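Local coordinates for alpha-galacturonidase (Bacillus subtilis, PDB 3FEF), which hydrolyses alpha-1,4-linked digalacturonate to free galacturonate, using NAD(+) and a divalent manganese ion as cofactors, at residues 105-110 with 270-275; 175-180 with 192-197; 200-205 with 379-384; 206-211 with 266-271; 222-227 with 254-259. One frame throughout, in Å; residues are numbered along the deposited sequence.

Contact 1. Residues 105-110 with 270-275. With SO4 (sulfate ion), chain E.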
# COMPACT_ATOMS: atom_id res chain seq x y z
N GLN A 105 -31.00 20.34 8.08
CA GLN A 105 -30.01 19.61 8.83
C GLN A 105 -30.59 19.30 10.20
O GLN A 105 -31.24 20.14 10.81
CB GLN A 105 -28.75 20.45 8.99
CG GLN A 105 -28.02 20.73 7.69
CD GLN A 105 -26.84 21.66 7.89
OE1 GLN A 105 -25.69 21.21 7.96
NE2 GLN A 105 -27.11 22.95 8.02
N SER A 106 -30.36 18.09 10.68
CA SER A 106 -30.90 17.71 11.97
C SER A 106 -29.95 18.08 13.10
O SER A 106 -30.38 18.37 14.21
CB SER A 106 -31.22 16.22 11.99
OG SER A 106 -30.11 15.47 11.55
N VAL A 107 -28.65 18.06 12.84
CA VAL A 107 -27.70 18.36 13.90
C VAL A 107 -26.71 19.40 13.42
O VAL A 107 -26.44 20.37 14.12
CB VAL A 107 -26.91 17.11 14.32
CG1 VAL A 107 -26.09 17.39 15.58
CG2 VAL A 107 -27.85 15.94 14.53
N GLY A 108 -26.15 19.18 12.24
CA GLY A 108 -25.23 20.13 11.62
C GLY A 108 -23.90 20.35 12.31
O GLY A 108 -23.32 21.42 12.18
N ASP A 109 -23.39 19.33 13.00
CA ASP A 109 -22.11 19.45 13.70
C ASP A 109 -21.06 18.49 13.16
O ASP A 109 -19.96 18.42 13.67
CB ASP A 109 -22.30 19.20 15.21
CG ASP A 109 -22.70 17.76 15.53
OD1 ASP A 109 -23.02 16.99 14.61
OD2 ASP A 109 -22.71 17.38 16.72
N THR A 110 -21.41 17.77 12.10
CA THR A 110 -20.60 16.67 11.63
C THR A 110 -20.32 16.77 10.13
O THR A 110 -19.18 16.96 9.75
CB THR A 110 -21.24 15.31 12.03
OG1 THR A 110 -21.22 15.20 13.46
CG2 THR A 110 -20.49 14.12 11.43
N ASP A 270 -30.77 7.91 14.53
CA ASP A 270 -31.39 8.32 13.29
C ASP A 270 -31.01 9.77 12.89
O ASP A 270 -30.72 10.07 11.73
CB ASP A 270 -32.91 8.14 13.40
CG ASP A 270 -33.35 6.68 13.19
OD1 ASP A 270 -32.52 5.75 13.37
OD2 ASP A 270 -34.53 6.45 12.80
N ARG A 271 -30.99 10.66 13.87
CA ARG A 271 -30.72 12.07 13.62
C ARG A 271 -29.31 12.30 13.04
O ARG A 271 -29.08 13.28 12.34
CB ARG A 271 -30.92 12.88 14.91
CG ARG A 271 -30.05 12.38 16.07
CD ARG A 271 -30.50 12.91 17.42
NE ARG A 271 -30.30 14.35 17.55
CZ ARG A 271 -29.26 14.92 18.16
NH1 ARG A 271 -29.19 16.25 18.23
NH2 ARG A 271 -28.30 14.19 18.68
N HIS A 272 -28.37 11.41 13.34
CA HIS A 272 -27.01 11.55 12.82
C HIS A 272 -26.87 10.85 11.48
O HIS A 272 -26.24 11.39 10.57
CB HIS A 272 -25.99 10.97 13.80
CG HIS A 272 -25.81 11.81 15.02
ND1 HIS A 272 -26.10 11.34 16.29
CD2 HIS A 272 -25.38 13.08 15.17
CE1 HIS A 272 -25.85 12.30 17.17
NE2 HIS A 272 -25.40 13.36 16.52
N LEU A 273 -27.44 9.66 11.37
CA LEU A 273 -27.37 8.87 10.15
C LEU A 273 -27.96 9.67 9.02
O LEU A 273 -27.46 9.65 7.89
CB LEU A 273 -28.17 7.57 10.30
CG LEU A 273 -27.64 6.50 11.27
CD1 LEU A 273 -28.66 5.36 11.47
CD2 LEU A 273 -26.26 5.95 10.82
N ALA A 274 -29.06 10.35 9.33
CA ALA A 274 -29.84 11.05 8.32
C ALA A 274 -29.02 12.08 7.55
O ALA A 274 -29.38 12.45 6.45
CB ALA A 274 -31.05 11.71 8.95
N GLU A 275 -27.91 12.55 8.10
CA GLU A 275 -27.19 13.62 7.42
C GLU A 275 -26.14 13.14 6.41
O GLU A 275 -25.54 13.95 5.70
CB GLU A 275 -26.52 14.52 8.46
CG GLU A 275 -27.42 14.84 9.64
CD GLU A 275 -26.96 16.08 10.38
OE1 GLU A 275 -25.95 16.00 11.13
OE2 GLU A 275 -27.61 17.14 10.20
S SO4 E . -25.94 16.80 20.61
O1 SO4 E . -26.44 16.76 21.98
O2 SO4 E . -27.01 17.08 19.67
O3 SO4 E . -25.34 15.51 20.30
O4 SO4 E . -24.91 17.83 20.51
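The carboxylate of E275 reaches into a bend of backbone amides in the loop 105-110, where the N-H groups of S106, V107 and G108 converge on it. V107 N donates almost straight to E275 OE2 over 3.0 Å, from above the carboxylate plane, while G108 N meets the same oxygen over 3.2 Å on its syn lone pair. S106 N adds a weak bond to OE2. Close by, S106 OG donates to R271 O at 2.5 Å, in the carbonyl plane and on a lone pair; its chi1 of 51° sets the hydroxyl between its own backbone N and carbonyl carbon. V107 packs alongside, with CG2 over one face of the R271 guanidinium and 3.8 Å from H272 CD2. Farther out, R271 NH1 donates to sulfate O2 at 2.7 Å, and R298 holds the same anion, probably from the crystallisation liquor. T110 OG1 bonds D109 OD1 and also H206, a metal ligand whose ring stacks on H272. A loop of the Rossmann-type domain is thus joined to the C-terminal domain beside the metal site. The amide donors would favour a charged carboxylate on buried E275, although D109 close by would oppose it.

Contact 2. Residues 175-180 with 192-197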
# COMPACT_ATOMS: atom_id res chain seq x y z
N THR A 175 -26.93 1.90 20.12
CA THR A 175 -27.30 0.79 19.26
C THR A 175 -27.14 -0.53 19.98
O THR A 175 -27.93 -1.45 19.79
CB THR A 175 -26.51 0.80 17.94
OG1 THR A 175 -26.76 2.04 17.28
CG2 THR A 175 -27.00 -0.33 17.05
N GLN A 176 -26.11 -0.62 20.82
CA GLN A 176 -25.98 -1.77 21.68
C GLN A 176 -27.19 -1.94 22.62
O GLN A 176 -27.65 -3.05 22.83
CB GLN A 176 -24.69 -1.67 22.48
CG GLN A 176 -23.48 -2.14 21.71
CD GLN A 176 -22.22 -1.93 22.49
OE1 GLN A 176 -21.84 -0.79 22.75
NE2 GLN A 176 -21.55 -3.02 22.87
N LYS A 177 -27.71 -0.85 23.16
CA LYS A 177 -28.86 -0.94 24.05
C LYS A 177 -30.09 -1.37 23.26
O LYS A 177 -30.91 -2.16 23.76
CB LYS A 177 -29.14 0.40 24.75
CG LYS A 177 -28.01 0.89 25.65
CD LYS A 177 -28.39 2.22 26.34
CE LYS A 177 -27.22 2.81 27.13
NZ LYS A 177 -26.77 1.90 28.20
N LEU A 178 -30.21 -0.87 22.04
CA LEU A 178 -31.31 -1.26 21.15
C LEU A 178 -31.27 -2.76 20.89
O LEU A 178 -32.29 -3.44 20.97
CB LEU A 178 -31.24 -0.50 19.83
CG LEU A 178 -32.17 -1.00 18.71
CD1 LEU A 178 -33.64 -0.82 19.14
CD2 LEU A 178 -31.90 -0.29 17.40
N LEU A 179 -30.09 -3.27 20.56
CA LEU A 179 -29.92 -4.69 20.33
C LEU A 179 -30.17 -5.52 21.61
O LEU A 179 -30.75 -6.60 21.55
CB LEU A 179 -28.52 -4.96 19.78
CG LEU A 179 -28.18 -4.46 18.37
CD1 LEU A 179 -26.67 -4.52 18.15
CD2 LEU A 179 -28.88 -5.31 17.31
N ALA A 180 -29.72 -5.03 22.76
CA ALA A 180 -30.02 -5.78 23.99
C ALA A 180 -31.54 -5.91 24.19
O ALA A 180 -32.03 -6.98 24.54
CB ALA A 180 -29.36 -5.14 25.20
N PRO A 192 -27.83 -8.50 30.80
CA PRO A 192 -27.46 -7.76 32.01
C PRO A 192 -26.77 -6.41 31.72
O PRO A 192 -26.95 -5.45 32.46
CB PRO A 192 -26.49 -8.71 32.73
CG PRO A 192 -26.36 -9.95 31.87
CD PRO A 192 -26.90 -9.61 30.52
N ARG A 193 -26.00 -6.35 30.64
CA ARG A 193 -25.26 -5.13 30.30
C ARG A 193 -25.18 -4.96 28.79
O ARG A 193 -24.99 -5.93 28.06
CB ARG A 193 -23.85 -5.19 30.87
CG ARG A 193 -23.74 -4.79 32.33
CD ARG A 193 -22.60 -5.54 33.01
NE ARG A 193 -21.86 -6.41 32.09
CZ ARG A 193 -20.61 -6.20 31.69
NH1 ARG A 193 -19.94 -5.14 32.10
NH2 ARG A 193 -20.03 -7.06 30.87
N ARG A 194 -25.29 -3.71 28.33
CA ARG A 194 -25.13 -3.45 26.90
C ARG A 194 -23.74 -3.86 26.44
O ARG A 194 -23.55 -4.18 25.27
CB ARG A 194 -25.47 -1.99 26.54
CG ARG A 194 -24.55 -0.93 27.15
CD ARG A 194 -23.58 -0.37 26.12
NE ARG A 194 -22.61 0.52 26.74
CZ ARG A 194 -21.29 0.39 26.64
NH1 ARG A 194 -20.77 -0.60 25.92
NH2 ARG A 194 -20.49 1.26 27.24
N GLU A 195 -22.78 -3.89 27.36
CA GLU A 195 -21.45 -4.42 27.06
C GLU A 195 -21.50 -5.83 26.50
O GLU A 195 -20.70 -6.17 25.64
CB GLU A 195 -20.57 -4.44 28.32
CG GLU A 195 -20.12 -3.07 28.78
CD GLU A 195 -20.99 -2.46 29.89
OE1 GLU A 195 -22.20 -2.77 29.99
OE2 GLU A 195 -20.43 -1.66 30.66
N ASP A 196 -22.41 -6.66 26.99
CA ASP A 196 -22.51 -8.05 26.53
C ASP A 196 -22.96 -8.18 25.06
O ASP A 196 -22.96 -9.28 24.51
CB ASP A 196 -23.47 -8.83 27.41
CG ASP A 196 -23.01 -8.91 28.85
OD1 ASP A 196 -21.77 -8.87 29.07
OD2 ASP A 196 -23.88 -9.01 29.75
N ILE A 197 -23.38 -7.08 24.46
CA ILE A 197 -23.68 -7.10 23.04
C ILE A 197 -22.37 -6.82 22.35
O ILE A 197 -21.94 -5.68 22.28
CB ILE A 197 -24.72 -6.04 22.64
CG1 ILE A 197 -25.94 -6.13 23.57
CG2 ILE A 197 -25.15 -6.23 21.16
CD1 ILE A 197 -26.68 -7.46 23.39
O HOH W 1 -19.14 -4.37 24.20
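A short 3-10 segment, 194-196, in the loop from helix 171-187 to strand 197-202 folds back on the helix. Hydrogen bonding across the contact centres on Q176. Its side chain runs out extended (chi2 176°), and NE2 donates to I197 O at 2.8 Å, nearly along the C=O axis and within the amide plane. Water 1 donates to E195 O and accepts from Q176 NE2, so both N-H groups of the amide are used.

The charged side chains add packing along their aliphatic parts. The R194 side chain, bent at chi2 (104°), crosses Q176 obliquely, its CD 4.0 Å from Q176 CB; the guanidinium goes on to a salt bridge with E327 and a cation-pi contact with F173. K177 folds its aliphatic chain against R194, with NZ 3.7 Å from R194 CG. K177 NZ lies 4.6 Å from R194 NE, so the like charges are near but not in contact. Within the turn, R193 NH2 forms a salt bridge with D196 OD1, and E195 contributes a longer ion pair to the same network.

Apolar packing belongs to I197, where the chain leads into the strand, and it lies against the next helical turn. L179 offers CD1 to I197 CG2 at 3.8 Å, and I197 CG1 rests 3.9 Å from A180 CB.

Contact 3. Residues 200-205 with 379-384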
# COMPACT_ATOMS: atom_id res chain seq x y z
N ASN A 200 -18.98 -5.96 16.11
CA ASN A 200 -17.89 -5.51 15.27
C ASN A 200 -18.32 -4.24 14.56
O ASN A 200 -19.08 -4.28 13.60
CB ASN A 200 -17.47 -6.58 14.25
CG ASN A 200 -16.27 -6.15 13.42
OD1 ASN A 200 -15.22 -5.86 13.97
ND2 ASN A 200 -16.42 -6.09 12.11
N VAL A 201 -17.82 -3.11 15.06
CA VAL A 201 -18.29 -1.81 14.61
C VAL A 201 -17.19 -1.03 13.86
O VAL A 201 -16.01 -1.08 14.23
CB VAL A 201 -18.80 -1.01 15.80
CG1 VAL A 201 -17.66 -0.72 16.76
CG2 VAL A 201 -19.50 0.28 15.35
N LEU A 202 -17.58 -0.32 12.81
CA LEU A 202 -16.62 0.33 11.94
C LEU A 202 -17.26 1.41 11.08
O LEU A 202 -18.46 1.38 10.80
CB LEU A 202 -15.87 -0.70 11.09
CG LEU A 202 -16.61 -1.55 10.02
CD1 LEU A 202 -15.64 -2.05 8.96
CD2 LEU A 202 -17.34 -2.74 10.65
N GLY A 203 -16.46 2.39 10.69
CA GLY A 203 -16.97 3.52 9.92
C GLY A 203 -16.24 4.79 10.30
O GLY A 203 -15.06 4.77 10.65
N ILE A 204 -16.93 5.90 10.19
CA ILE A 204 -16.39 7.16 10.67
C ILE A 204 -17.43 7.64 11.68
O ILE A 204 -18.58 7.17 11.65
CB ILE A 204 -16.25 8.17 9.54
CG1 ILE A 204 -17.58 8.35 8.82
CG2 ILE A 204 -15.18 7.71 8.53
CD1 ILE A 204 -17.51 9.27 7.58
N ASN A 205 -17.05 8.55 12.56
CA ASN A 205 -17.93 9.03 13.62
C ASN A 205 -19.33 9.46 13.14
O ASN A 205 -19.47 10.16 12.14
CB ASN A 205 -17.25 10.18 14.40
CG ASN A 205 -18.04 10.59 15.64
OD1 ASN A 205 -18.28 9.78 16.56
ND2 ASN A 205 -18.47 11.82 15.65
N GLY A 379 -12.28 -5.24 9.22
CA GLY A 379 -12.77 -5.61 7.90
C GLY A 379 -13.37 -4.47 7.09
O GLY A 379 -12.97 -3.33 7.26
N ALA A 380 -14.29 -4.80 6.19
CA ALA A 380 -14.89 -3.87 5.23
C ALA A 380 -16.33 -3.47 5.58
O ALA A 380 -17.07 -4.24 6.18
CB ALA A 380 -14.88 -4.49 3.79
N LEU A 381 -16.72 -2.28 5.16
CA LEU A 381 -18.12 -1.85 5.20
C LEU A 381 -18.86 -2.49 4.04
O LEU A 381 -18.24 -3.02 3.13
CB LEU A 381 -18.16 -0.33 5.07
CG LEU A 381 -17.54 0.43 6.27
CD1 LEU A 381 -17.04 1.82 5.85
CD2 LEU A 381 -18.55 0.54 7.40
N PRO A 382 -20.20 -2.46 4.06
CA PRO A 382 -20.91 -2.77 2.80
C PRO A 382 -20.43 -1.81 1.71
O PRO A 382 -20.12 -0.65 2.00
CB PRO A 382 -22.37 -2.47 3.12
CG PRO A 382 -22.48 -2.67 4.61
CD PRO A 382 -21.12 -2.29 5.19
N LYS A 383 -20.43 -2.27 0.47
CA LYS A 383 -19.85 -1.49 -0.62
C LYS A 383 -20.51 -0.11 -0.78
O LYS A 383 -19.82 0.93 -0.90
CB LYS A 383 -19.89 -2.30 -1.92
CG LYS A 383 -19.37 -1.55 -3.14
CD LYS A 383 -17.91 -1.20 -3.00
CE LYS A 383 -17.07 -2.46 -2.86
NZ LYS A 383 -15.68 -2.08 -2.43
N GLY A 384 -21.84 -0.07 -0.73
CA GLY A 384 -22.57 1.21 -0.79
C GLY A 384 -22.16 2.18 0.31
O GLY A 384 -22.06 3.39 0.11
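Strand 197-202 belongs to the antiparallel sheet of the C-terminal domain, and here residues around L202 pack against the loop that leads into helix 383-405. Two leucines carry the contact, their side chains running antiparallel, flank to flank. L202 has chi1 at 65°, which tucks CG between the backbone N and C and sends CD1 across to the loop, 3.4 Å from G379 O and 3.7 Å from A380 C. L381 answers with CD2, which lies 3.5 Å from L202 O and 3.9 Å from L202 CG. The corner of the chain at G203 has backbone angles that call for glycine, and its CA is 4.2 Å from L381 CD2. Nearby, N200 bonds S378 O through ND2 and Q374 of a second subunit through OD1, so N200 also joins the strand to a neighbouring subunit. No hydrogen bond joins the two segments: the fit rests on dispersion between methyls and backbone, and the backbone of L202 bonds W209 in the sheet instead.

Contact 4. Residues 206-211 with 266-271. With MG (magnesium ion), chain G; SO4 (sulfate ion), chain E.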
# COMPACT_ATOMS: atom_id res chain seq x y z
N HIS A 206 -20.37 9.03 13.86
CA HIS A 206 -21.77 9.27 13.48
C HIS A 206 -22.23 8.54 12.22
O HIS A 206 -23.38 8.67 11.81
CB HIS A 206 -22.10 10.77 13.38
CG HIS A 206 -22.00 11.49 14.69
ND1 HIS A 206 -21.79 12.85 14.78
CD2 HIS A 206 -22.02 11.02 15.96
CE1 HIS A 206 -21.73 13.19 16.06
NE2 HIS A 206 -21.87 12.10 16.79
N PHE A 207 -21.33 7.79 11.61
CA PHE A 207 -21.65 6.98 10.43
C PHE A 207 -20.94 5.63 10.59
O PHE A 207 -20.12 5.23 9.76
CB PHE A 207 -21.17 7.69 9.16
CG PHE A 207 -21.79 7.16 7.87
CD1 PHE A 207 -23.18 7.14 7.70
CD2 PHE A 207 -20.98 6.69 6.84
CE1 PHE A 207 -23.75 6.65 6.52
CE2 PHE A 207 -21.54 6.21 5.67
CZ PHE A 207 -22.94 6.19 5.51
N THR A 208 -21.25 4.97 11.71
CA THR A 208 -20.69 3.71 12.11
C THR A 208 -21.65 2.56 11.82
O THR A 208 -22.87 2.72 11.85
CB THR A 208 -20.42 3.70 13.63
OG1 THR A 208 -21.48 4.40 14.28
CG2 THR A 208 -19.11 4.39 13.95
N TRP A 209 -21.08 1.38 11.56
CA TRP A 209 -21.87 0.24 11.13
C TRP A 209 -21.41 -1.02 11.85
O TRP A 209 -20.22 -1.21 12.12
CB TRP A 209 -21.73 0.06 9.61
CG TRP A 209 -22.27 1.25 8.89
CD1 TRP A 209 -21.67 2.48 8.76
CD2 TRP A 209 -23.53 1.35 8.21
NE1 TRP A 209 -22.48 3.32 8.04
CE2 TRP A 209 -23.62 2.66 7.69
CE3 TRP A 209 -24.58 0.45 7.99
CZ2 TRP A 209 -24.74 3.09 6.97
CZ3 TRP A 209 -25.69 0.88 7.27
CH2 TRP A 209 -25.76 2.19 6.77
N ILE A 210 -22.37 -1.89 12.11
CA ILE A 210 -22.07 -3.14 12.75
C ILE A 210 -22.29 -4.24 11.75
O ILE A 210 -23.41 -4.46 11.27
CB ILE A 210 -22.96 -3.34 14.01
CG1 ILE A 210 -22.63 -2.25 15.03
CG2 ILE A 210 -22.76 -4.74 14.57
CD1 ILE A 210 -23.63 -2.15 16.26
N THR A 211 -21.21 -4.93 11.41
CA THR A 211 -21.27 -5.98 10.40
C THR A 211 -21.32 -7.38 11.04
O THR A 211 -21.62 -8.36 10.37
CB THR A 211 -20.04 -5.88 9.49
OG1 THR A 211 -18.86 -5.97 10.30
CG2 THR A 211 -20.02 -4.55 8.79
N PRO A 266 -26.88 -0.02 11.01
CA PRO A 266 -26.40 1.34 11.22
C PRO A 266 -26.27 1.56 12.72
O PRO A 266 -27.14 1.15 13.49
CB PRO A 266 -27.51 2.20 10.63
CG PRO A 266 -28.31 1.26 9.74
CD PRO A 266 -28.24 -0.04 10.45
N ALA A 267 -25.17 2.18 13.15
CA ALA A 267 -24.86 2.22 14.58
C ALA A 267 -24.70 3.63 15.14
O ALA A 267 -23.72 3.91 15.83
CB ALA A 267 -23.59 1.38 14.87
N ALA A 268 -25.65 4.50 14.81
CA ALA A 268 -25.80 5.84 15.41
C ALA A 268 -27.28 6.20 15.42
O ALA A 268 -28.08 5.56 14.73
CB ALA A 268 -24.99 6.90 14.64
N GLY A 269 -27.65 7.24 16.17
CA GLY A 269 -29.04 7.69 16.19
C GLY A 269 -29.49 8.11 14.80
O GLY A 269 -28.70 8.60 13.98
N ASP A 270 -30.77 7.91 14.53
CA ASP A 270 -31.39 8.32 13.29
C ASP A 270 -31.01 9.77 12.89
O ASP A 270 -30.72 10.07 11.73
CB ASP A 270 -32.91 8.14 13.40
CG ASP A 270 -33.35 6.68 13.19
OD1 ASP A 270 -32.52 5.75 13.37
OD2 ASP A 270 -34.53 6.45 12.80
N ARG A 271 -30.99 10.66 13.87
CA ARG A 271 -30.72 12.07 13.62
C ARG A 271 -29.31 12.30 13.04
O ARG A 271 -29.08 13.28 12.34
CB ARG A 271 -30.92 12.88 14.91
CG ARG A 271 -30.05 12.38 16.07
CD ARG A 271 -30.50 12.91 17.42
NE ARG A 271 -30.30 14.35 17.55
CZ ARG A 271 -29.26 14.92 18.16
NH1 ARG A 271 -29.19 16.25 18.23
NH2 ARG A 271 -28.30 14.19 18.68
MG MG G . -21.32 11.72 18.99
S SO4 E . -25.94 16.80 20.61
O1 SO4 E . -26.44 16.76 21.98
O2 SO4 E . -27.01 17.08 19.67
O3 SO4 E . -25.34 15.51 20.30
O4 SO4 E . -24.91 17.83 20.51
O HOH W 2 -23.44 11.65 19.98
O HOH W 3 -20.90 11.54 21.32
O HOH W 4 -19.22 12.56 18.39
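A chi1 of 38° sets T208 OG1 between its backbone N and carbonyl carbon, facing A267, while a chi1 of -62° in W209 swings the indole over P266. T208 then makes a reciprocal pair: A267 N donates to T208 O at 2.7 Å, and T208 OG1 donates to A267 O at 2.8 Å, both from above the carbonyl planes. W209 and P266 form an antiparallel, non-hydrogen-bonded beta pair. P266 CA sits 4.2 Å from the centroid of the six-membered ring of W209, a CH-pi contact over the face, and P266 CG touches W209 CZ3 at 3.6 Å. I210 CG1 and CD1 press on the methyl of A267. H206 binds the magnesium ion through NE2 at 2.3 Å; C169 and three waters also bind the ion, while T110 bonds ND1. Strand 207-215 thus lies between strand 197-202 and the short strand 265-266, with helix 171-187 touching T208, I210 and A267, and helix 383-405 packing against F207 and W209.

Contact 5. Residues 222-227 with 254-259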
# COMPACT_ATOMS: atom_id res chain seq x y z
N PRO A 222 -29.10 -12.01 12.01
CA PRO A 222 -30.35 -12.60 11.52
C PRO A 222 -31.56 -12.14 12.32
O PRO A 222 -32.63 -11.95 11.77
CB PRO A 222 -30.12 -14.11 11.73
CG PRO A 222 -28.63 -14.26 11.58
CD PRO A 222 -28.07 -13.03 12.26
N ILE A 223 -31.37 -11.95 13.63
CA ILE A 223 -32.44 -11.47 14.49
C ILE A 223 -32.79 -10.02 14.21
O ILE A 223 -33.96 -9.65 14.22
CB ILE A 223 -32.05 -11.59 15.98
CG1 ILE A 223 -31.89 -13.07 16.36
CG2 ILE A 223 -33.09 -10.94 16.86
CD1 ILE A 223 -31.57 -13.28 17.83
N PHE A 224 -31.78 -9.19 13.93
CA PHE A 224 -32.08 -7.81 13.60
C PHE A 224 -32.82 -7.76 12.26
O PHE A 224 -33.63 -6.88 12.03
CB PHE A 224 -30.80 -6.98 13.54
CG PHE A 224 -31.04 -5.52 13.35
CD1 PHE A 224 -31.25 -5.00 12.08
CD2 PHE A 224 -31.06 -4.66 14.43
CE1 PHE A 224 -31.44 -3.62 11.90
CE2 PHE A 224 -31.26 -3.31 14.28
CZ PHE A 224 -31.45 -2.78 13.00
N ARG A 225 -32.53 -8.70 11.37
CA ARG A 225 -33.23 -8.72 10.10
C ARG A 225 -34.74 -8.96 10.31
O ARG A 225 -35.57 -8.25 9.74
CB ARG A 225 -32.61 -9.74 9.13
CG ARG A 225 -33.44 -9.95 7.85
CD ARG A 225 -32.61 -10.45 6.65
NE ARG A 225 -31.39 -11.18 7.01
CZ ARG A 225 -31.35 -12.26 7.78
NH1 ARG A 225 -30.18 -12.85 8.03
NH2 ARG A 225 -32.47 -12.77 8.32
N GLU A 226 -35.09 -9.93 11.15
CA GLU A 226 -36.51 -10.17 11.50
C GLU A 226 -37.12 -8.97 12.18
O GLU A 226 -38.21 -8.51 11.85
CB GLU A 226 -36.65 -11.40 12.41
CG GLU A 226 -36.54 -12.71 11.63
CD GLU A 226 -35.91 -13.83 12.43
OE1 GLU A 226 -35.99 -13.79 13.67
OE2 GLU A 226 -35.34 -14.76 11.83
N PHE A 227 -36.38 -8.47 13.16
CA PHE A 227 -36.74 -7.29 13.92
C PHE A 227 -37.06 -6.12 13.00
O PHE A 227 -38.03 -5.40 13.19
CB PHE A 227 -35.54 -6.95 14.79
CG PHE A 227 -35.85 -6.03 15.91
CD1 PHE A 227 -36.87 -6.32 16.78
CD2 PHE A 227 -35.07 -4.90 16.12
CE1 PHE A 227 -37.15 -5.49 17.82
CE2 PHE A 227 -35.33 -4.05 17.17
CZ PHE A 227 -36.38 -4.34 18.03
N VAL A 254 -35.08 5.03 10.54
CA VAL A 254 -33.99 5.34 9.63
C VAL A 254 -32.97 4.19 9.64
O VAL A 254 -32.48 3.77 8.60
CB VAL A 254 -33.28 6.67 9.98
CG1 VAL A 254 -32.08 6.90 9.02
CG2 VAL A 254 -34.27 7.85 9.91
N ALA A 255 -32.67 3.67 10.83
CA ALA A 255 -31.77 2.55 10.96
C ALA A 255 -32.32 1.30 10.27
O ALA A 255 -31.56 0.57 9.63
CB ALA A 255 -31.47 2.25 12.45
N PHE A 256 -33.62 1.05 10.40
CA PHE A 256 -34.20 -0.12 9.72
C PHE A 256 -34.12 0.04 8.22
O PHE A 256 -33.86 -0.92 7.50
CB PHE A 256 -35.66 -0.37 10.15
CG PHE A 256 -35.79 -0.76 11.59
CD1 PHE A 256 -34.87 -1.62 12.18
CD2 PHE A 256 -36.84 -0.29 12.36
CE1 PHE A 256 -34.99 -1.98 13.52
CE2 PHE A 256 -36.96 -0.66 13.71
CZ PHE A 256 -36.04 -1.50 14.28
N ASP A 257 -34.36 1.26 7.74
CA ASP A 257 -34.35 1.52 6.32
C ASP A 257 -32.94 1.33 5.73
O ASP A 257 -32.78 0.74 4.69
CB ASP A 257 -34.87 2.94 6.05
CG ASP A 257 -35.10 3.22 4.57
OD1 ASP A 257 -36.03 2.61 4.01
OD2 ASP A 257 -34.36 4.05 3.97
N LEU A 258 -31.91 1.84 6.42
CA LEU A 258 -30.53 1.66 5.98
C LEU A 258 -30.13 0.20 6.03
O LEU A 258 -29.44 -0.28 5.13
CB LEU A 258 -29.56 2.48 6.82
CG LEU A 258 -29.88 3.97 6.80
CD1 LEU A 258 -28.78 4.77 7.46
CD2 LEU A 258 -30.10 4.45 5.39
N PHE A 259 -30.56 -0.51 7.08
CA PHE A 259 -30.26 -1.96 7.13
C PHE A 259 -30.77 -2.72 5.89
O PHE A 259 -30.04 -3.52 5.33
CB PHE A 259 -30.81 -2.65 8.38
CG PHE A 259 -30.55 -4.14 8.37
CD1 PHE A 259 -29.30 -4.65 8.76
CD2 PHE A 259 -31.52 -5.04 7.94
CE1 PHE A 259 -29.04 -6.03 8.74
CE2 PHE A 259 -31.27 -6.43 7.90
CZ PHE A 259 -30.03 -6.92 8.30
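The axes of segments 222-227 and 254-259, in helices 220-231 and 253-262, approach to 10.6 Å at 116°, a separation wide enough for four phenylalanines to fill the interface. F224, with CG anti to its backbone N (chi1 -174°), is the main protrusion: its ring wedges between F259 and F256. Its edge enters the face of F259 as a T-shaped pair, centroids 5.1 Å apart, with CE1 against F259 CG at 3.7 Å, while the tip, CZ, touches F256 CE1 at 3.7 Å. F256 comes from the second helix and sets its edge toward the face of F227 in an offset edge-to-face pair with planes at 85°. In turn, F259 CE2 lies 3.7 Å from R225 CA and close to R225 CB. This aromatic cluster is packing far from the metal and substrate sites. L179 of helix 171-187 touches F224, and I265 of strand 265-266 meets both F224 and F259. Around F227 and F256 lie Y231, at the end of helix 220-231, and Y236 in the loop beyond it.

Contacts 1, 3, 4 and 5 are buried, whereas contact 2 is partly open and carries the charged groups of a surface turn. Contacts 1 and 4 share helix 270-273 and lie nearest the metal, T110 bonding H206; both are polar, contact 1 through a carboxylate gripped by amides and contact 4 through a backbone bond and the T208 hydroxyl, beside a beta pair. Contact 3 meets contact 4 in the same sheet, but its own junction is apolar. Contact 5, farthest from the chain's centre, is aromatic, yet D270 ties it to contacts 1 and 4 by accepting bonds from V254 and A255. Helix 171-187 links contacts 2, 4 and 5 through T175 and L179.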